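Local coordinates for monovalent Na+/H+ antiporter subunit A (Dietzia sp. DQ12-45-1b, PDB 7D3U), which probably exchanges sodium ions for protons across the cell membrane, as the large A subunit of a multi-subunit Mrp antiporter complex, at residues 327-335 / 462-470. Sequence-based numbering, arbitrary orientation.
Sequences LFKSSLFMF and PAVLGLVLG
Leu327 and Pro462 bring the helical segments 327-335 and 462-470 together, their CA atoms 4.8 Å apart. The two run roughly antiparallel, with N-to-C directions 149° apart and axes approaching to 8.1 Å. Helix 457-471 is kinked at Pro462 and Ala463, whose backbone nitrogens make no bond to the preceding turn.

The pair is a compact example of reciprocal knobs-into-holes packing. In one direction, Pro462 is the knob, seated among Leu327, Ser330, Ser331 and Met334. Its CB meets CB of Ser331 at 3.7 Å and lies beside the carbonyl oxygen of Leu327, which already accepts the helical bond from Ser331 N. The chain of Met334 bends at its last torsion (chi3 -64°) and crosses the proline at about a right angle, laying CE 3.7 Å from Pro462 CG. In the other direction, Leu327 fills the hole formed by Pro462, Leu465, Gly466 and Leu469. Its two methyls divide the work: CD2 faces Pro462 CB, whereas CD1 reaches Leu465 CB, Gly466 N, at 4.1 Å, and the CD1 methyl of Leu469. Gly466, which has no side chain, contributes backbone to this hole.

Ala463 extends the interface past the proline. Ala463 CB lies 3.5 Å from Ser331 OG and meets the edge of the Phe335 ring, near the ring plane, 3.9 Å from CE2. Ser331 OG makes a weak bond back to Phe328 O, within its own helix. The two segments are joined by van der Waals contact, without hydrogen bonds between them.

Both segments lie in predicted transmembrane helices. Dodecyl-beta-D-maltoside touches Leu465 of helix 457-471, while helix 312-341 also packs against helices 231-240, 288-308 and 362-373, with Lys329 hydrogen-bonded to Ser295 of helix 288-308.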
ATOM      1  N   LEU B 327     -44.808 -24.321 -19.997  1.00 78.49           N
ATOM      2  CA  LEU B 327     -46.169 -23.893 -20.300  1.00 78.49           C
ATOM      3  C   LEU B 327     -47.010 -23.761 -19.032  1.00 78.49           C
ATOM      4  O   LEU B 327     -47.514 -22.675 -18.715  1.00 78.49           O
ATOM      5  CB  LEU B 327     -46.823 -24.869 -21.280  1.00 78.49           C
ATOM      6  CG  LEU B 327     -46.283 -24.826 -22.708  1.00 78.49           C
ATOM      7  CD1 LEU B 327     -47.015 -25.821 -23.585  1.00 78.49           C
ATOM      8  CD2 LEU B 327     -46.400 -23.425 -23.273  1.00 78.49           C
ATOM      9  N   PHE B 328     -47.170 -24.860 -18.286  1.00 79.39           N
ATOM     10  CA  PHE B 328     -48.178 -24.852 -17.231  1.00 79.39           C
ATOM     11  C   PHE B 328     -47.746 -24.025 -16.027  1.00 79.39           C
ATOM     12  O   PHE B 328     -48.594 -23.401 -15.387  1.00 79.39           O
ATOM     13  CB  PHE B 328     -48.590 -26.281 -16.829  1.00 79.39           C
ATOM     14  CG  PHE B 328     -47.540 -27.086 -16.088  1.00 79.39           C
ATOM     15  CD1 PHE B 328     -47.146 -26.760 -14.803  1.00 79.39           C
ATOM     16  CD2 PHE B 328     -47.027 -28.239 -16.653  1.00 79.39           C
ATOM     17  CE1 PHE B 328     -46.205 -27.520 -14.136  1.00 79.39           C
ATOM     18  CE2 PHE B 328     -46.096 -29.006 -15.987  1.00 79.39           C
ATOM     19  CZ  PHE B 328     -45.685 -28.647 -14.727  1.00 79.39           C
ATOM     20  N   LYS B 329     -46.451 -23.968 -15.712  1.00 78.22           N
ATOM     21  CA  LYS B 329     -46.025 -23.147 -14.585  1.00 78.22           C
ATOM     22  C   LYS B 329     -46.128 -21.666 -14.917  1.00 78.22           C
ATOM     23  O   LYS B 329     -46.519 -20.859 -14.066  1.00 78.22           O
ATOM     24  CB  LYS B 329     -44.601 -23.508 -14.176  1.00 78.22           C
ATOM     25  CG  LYS B 329     -44.149 -22.834 -12.898  1.00 78.22           C
ATOM     26  CD  LYS B 329     -44.935 -23.354 -11.715  1.00 78.22           C
ATOM     27  CE  LYS B 329     -44.751 -24.848 -11.560  1.00 78.22           C
ATOM     28  NZ  LYS B 329     -45.639 -25.398 -10.505  1.00 78.22           N
ATOM     29  N   SER B 330     -45.784 -21.288 -16.150  1.00 79.78           N
ATOM     30  CA  SER B 330     -45.977 -19.907 -16.577  1.00 79.78           C
ATOM     31  C   SER B 330     -47.443 -19.513 -16.490  1.00 79.78           C
ATOM     32  O   SER B 330     -47.785 -18.444 -15.965  1.00 79.78           O
ATOM     33  CB  SER B 330     -45.456 -19.719 -18.000  1.00 79.78           C
ATOM     34  OG  SER B 330     -45.936 -18.514 -18.563  1.00 79.78           O
ATOM     35  N   SER B 331     -48.332 -20.373 -16.992  1.00 81.21           N
ATOM     36  CA  SER B 331     -49.750 -20.042 -16.937  1.00 81.21           C
ATOM     37  C   SER B 331     -50.265 -20.021 -15.503  1.00 81.21           C
ATOM     38  O   SER B 331     -51.108 -19.185 -15.167  1.00 81.21           O
ATOM     39  CB  SER B 331     -50.556 -21.024 -17.780  1.00 81.21           C
ATOM     40  OG  SER B 331     -51.142 -22.018 -16.966  1.00 81.21           O
ATOM     41  N   LEU B 332     -49.754 -20.901 -14.640  1.00 81.29           N
ATOM     42  CA  LEU B 332     -50.167 -20.897 -13.240  1.00 81.29           C
ATOM     43  C   LEU B 332     -49.740 -19.618 -12.542  1.00 81.29           C
ATOM     44  O   LEU B 332     -50.506 -19.040 -11.764  1.00 81.29           O
ATOM     45  CB  LEU B 332     -49.583 -22.109 -12.521  1.00 81.29           C
ATOM     46  CG  LEU B 332     -50.467 -23.347 -12.474  1.00 81.29           C
ATOM     47  CD1 LEU B 332     -49.846 -24.383 -11.571  1.00 81.29           C
ATOM     48  CD2 LEU B 332     -51.853 -22.978 -11.990  1.00 81.29           C
ATOM     49  N   PHE B 333     -48.514 -19.163 -12.800  1.00 81.22           N
ATOM     50  CA  PHE B 333     -48.052 -17.919 -12.196  1.00 81.22           C
ATOM     51  C   PHE B 333     -48.865 -16.734 -12.691  1.00 81.22           C
ATOM     52  O   PHE B 333     -49.279 -15.879 -11.897  1.00 81.22           O
ATOM     53  CB  PHE B 333     -46.573 -17.710 -12.498  1.00 81.22           C
ATOM     54  CG  PHE B 333     -45.669 -18.196 -11.419  1.00 81.22           C
ATOM     55  CD1 PHE B 333     -45.717 -17.632 -10.164  1.00 81.22           C
ATOM     56  CD2 PHE B 333     -44.776 -19.221 -11.656  1.00 81.22           C
ATOM     57  CE1 PHE B 333     -44.893 -18.078  -9.168  1.00 81.22           C
ATOM     58  CE2 PHE B 333     -43.946 -19.670 -10.659  1.00 81.22           C
ATOM     59  CZ  PHE B 333     -44.003 -19.097  -9.413  1.00 81.22           C
ATOM     60  N   MET B 334     -49.112 -16.667 -13.999  1.00 84.16           N
ATOM     61  CA  MET B 334     -49.893 -15.557 -14.524  1.00 84.16           C
ATOM     62  C   MET B 334     -51.330 -15.596 -14.019  1.00 84.16           C
ATOM     63  O   MET B 334     -51.939 -14.542 -13.802  1.00 84.16           O
ATOM     64  CB  MET B 334     -49.842 -15.566 -16.049  1.00 84.16           C
ATOM     65  CG  MET B 334     -48.484 -15.175 -16.605  1.00 84.16           C
ATOM     66  SD  MET B 334     -48.448 -15.141 -18.401  1.00 84.16           S
ATOM     67  CE  MET B 334     -48.765 -16.863 -18.758  1.00 84.16           C
ATOM     68  N   PHE B 335     -51.874 -16.788 -13.774  1.00 86.83           N
ATOM     69  CA  PHE B 335     -53.232 -16.880 -13.256  1.00 86.83           C
ATOM     70  C   PHE B 335     -53.295 -16.513 -11.780  1.00 86.83           C
ATOM     71  O   PHE B 335     -54.266 -15.894 -11.336  1.00 86.83           O
ATOM     72  CB  PHE B 335     -53.784 -18.283 -13.485  1.00 86.83           C
ATOM     73  CG  PHE B 335     -54.400 -18.468 -14.836  1.00 86.83           C
ATOM     74  CD1 PHE B 335     -55.176 -17.472 -15.395  1.00 86.83           C
ATOM     75  CD2 PHE B 335     -54.190 -19.630 -15.554  1.00 86.83           C
ATOM     76  CE1 PHE B 335     -55.740 -17.634 -16.638  1.00 86.83           C
ATOM     77  CE2 PHE B 335     -54.749 -19.795 -16.801  1.00 86.83           C
ATOM     78  CZ  PHE B 335     -55.528 -18.797 -17.342  1.00 86.83           C
ATOM     79  N   PRO B 462     -50.621 -20.161 -22.455  1.00 82.40           N
ATOM     80  CA  PRO B 462     -49.903 -21.403 -22.131  1.00 82.40           C
ATOM     81  C   PRO B 462     -50.814 -22.508 -21.626  1.00 82.40           C
ATOM     82  O   PRO B 462     -50.587 -23.681 -21.944  1.00 82.40           O
ATOM     83  CB  PRO B 462     -48.898 -20.954 -21.061  1.00 82.40           C
ATOM     84  CG  PRO B 462     -48.732 -19.501 -21.295  1.00 82.40           C
ATOM     85  CD  PRO B 462     -50.098 -19.031 -21.667  1.00 82.40           C
ATOM     86  N   ALA B 463     -51.845 -22.169 -20.851  1.00 84.35           N
ATOM     87  CA  ALA B 463     -52.736 -23.199 -20.326  1.00 84.35           C
ATOM     88  C   ALA B 463     -53.509 -23.889 -21.442  1.00 84.35           C
ATOM     89  O   ALA B 463     -53.758 -25.098 -21.374  1.00 84.35           O
ATOM     90  CB  ALA B 463     -53.695 -22.593 -19.303  1.00 84.35           C
ATOM     91  N   VAL B 464     -53.897 -23.143 -22.476  1.00 83.52           N
ATOM     92  CA  VAL B 464     -54.605 -23.751 -23.596  1.00 83.52           C
ATOM     93  C   VAL B 464     -53.626 -24.433 -24.546  1.00 83.52           C
ATOM     94  O   VAL B 464     -53.964 -25.447 -25.172  1.00 83.52           O
ATOM     95  CB  VAL B 464     -55.463 -22.692 -24.311  1.00 83.52           C
ATOM     96  CG1 VAL B 464     -55.934 -23.188 -25.668  1.00 83.52           C
ATOM     97  CG2 VAL B 464     -56.651 -22.316 -23.448  1.00 83.52           C
ATOM     98  N   LEU B 465     -52.409 -23.899 -24.667  1.00 84.32           N
ATOM     99  CA  LEU B 465     -51.379 -24.573 -25.447  1.00 84.32           C
ATOM    100  C   LEU B 465     -51.065 -25.941 -24.865  1.00 84.32           C
ATOM    101  O   LEU B 465     -50.819 -26.896 -25.607  1.00 84.32           O
ATOM    102  CB  LEU B 465     -50.117 -23.715 -25.504  1.00 84.32           C
ATOM    103  CG  LEU B 465     -49.962 -22.820 -26.731  1.00 84.32           C
ATOM    104  CD1 LEU B 465     -48.624 -22.109 -26.694  1.00 84.32           C
ATOM    105  CD2 LEU B 465     -50.098 -23.639 -28.000  1.00 84.32           C
ATOM    106  N   GLY B 466     -51.071 -26.054 -23.537  1.00 84.32           N
ATOM    107  CA  GLY B 466     -50.898 -27.356 -22.916  1.00 84.32           C
ATOM    108  C   GLY B 466     -51.939 -28.360 -23.376  1.00 84.32           C
ATOM    109  O   GLY B 466     -51.608 -29.495 -23.724  1.00 84.32           O
ATOM    110  N   LEU B 467     -53.204 -27.945 -23.413  1.00 83.97           N
ATOM    111  CA  LEU B 467     -54.270 -28.843 -23.845  1.00 83.97           C
ATOM    112  C   LEU B 467     -54.126 -29.208 -25.318  1.00 83.97           C
ATOM    113  O   LEU B 467     -54.184 -30.389 -25.685  1.00 83.97           O
ATOM    114  CB  LEU B 467     -55.631 -28.198 -23.582  1.00 83.97           C
ATOM    115  CG  LEU B 467     -56.863 -29.024 -23.946  1.00 83.97           C
ATOM    116  CD1 LEU B 467     -57.116 -30.088 -22.897  1.00 83.97           C
ATOM    117  CD2 LEU B 467     -58.074 -28.124 -24.104  1.00 83.97           C
ATOM    118  N   VAL B 468     -53.943 -28.205 -26.182  1.00 85.02           N
ATOM    119  CA  VAL B 468     -53.860 -28.467 -27.616  1.00 85.02           C
ATOM    120  C   VAL B 468     -52.572 -29.166 -28.018  1.00 85.02           C
ATOM    121  O   VAL B 468     -52.486 -29.677 -29.141  1.00 85.02           O
ATOM    122  CB  VAL B 468     -54.013 -27.172 -28.440  1.00 85.02           C
ATOM    123  CG1 VAL B 468     -55.186 -26.354 -27.934  1.00 85.02           C
ATOM    124  CG2 VAL B 468     -52.731 -26.361 -28.403  1.00 85.02           C
ATOM    125  N   LEU B 469     -51.568 -29.203 -27.143  1.00 85.87           N
ATOM    126  CA  LEU B 469     -50.373 -29.992 -27.396  1.00 85.87           C
ATOM    127  C   LEU B 469     -50.450 -31.377 -26.778  1.00 85.87           C
ATOM    128  O   LEU B 469     -49.768 -32.291 -27.253  1.00 85.87           O
ATOM    129  CB  LEU B 469     -49.133 -29.263 -26.869  1.00 85.87           C
ATOM    130  CG  LEU B 469     -48.620 -28.119 -27.742  1.00 85.87           C
ATOM    131  CD1 LEU B 469     -47.297 -27.594 -27.216  1.00 85.87           C
ATOM    132  CD2 LEU B 469     -48.485 -28.571 -29.183  1.00 85.87           C
ATOM    133  N   GLY B 470     -51.250 -31.553 -25.727  1.00 87.31           N
ATOM    134  CA  GLY B 470     -51.501 -32.891 -25.226  1.00 87.31           C
ATOM    135  C   GLY B 470     -52.403 -33.686 -26.148  1.00 87.31           C
ATOM    136  O   GLY B 470     -52.159 -34.869 -26.401  1.00 87.31           O
TER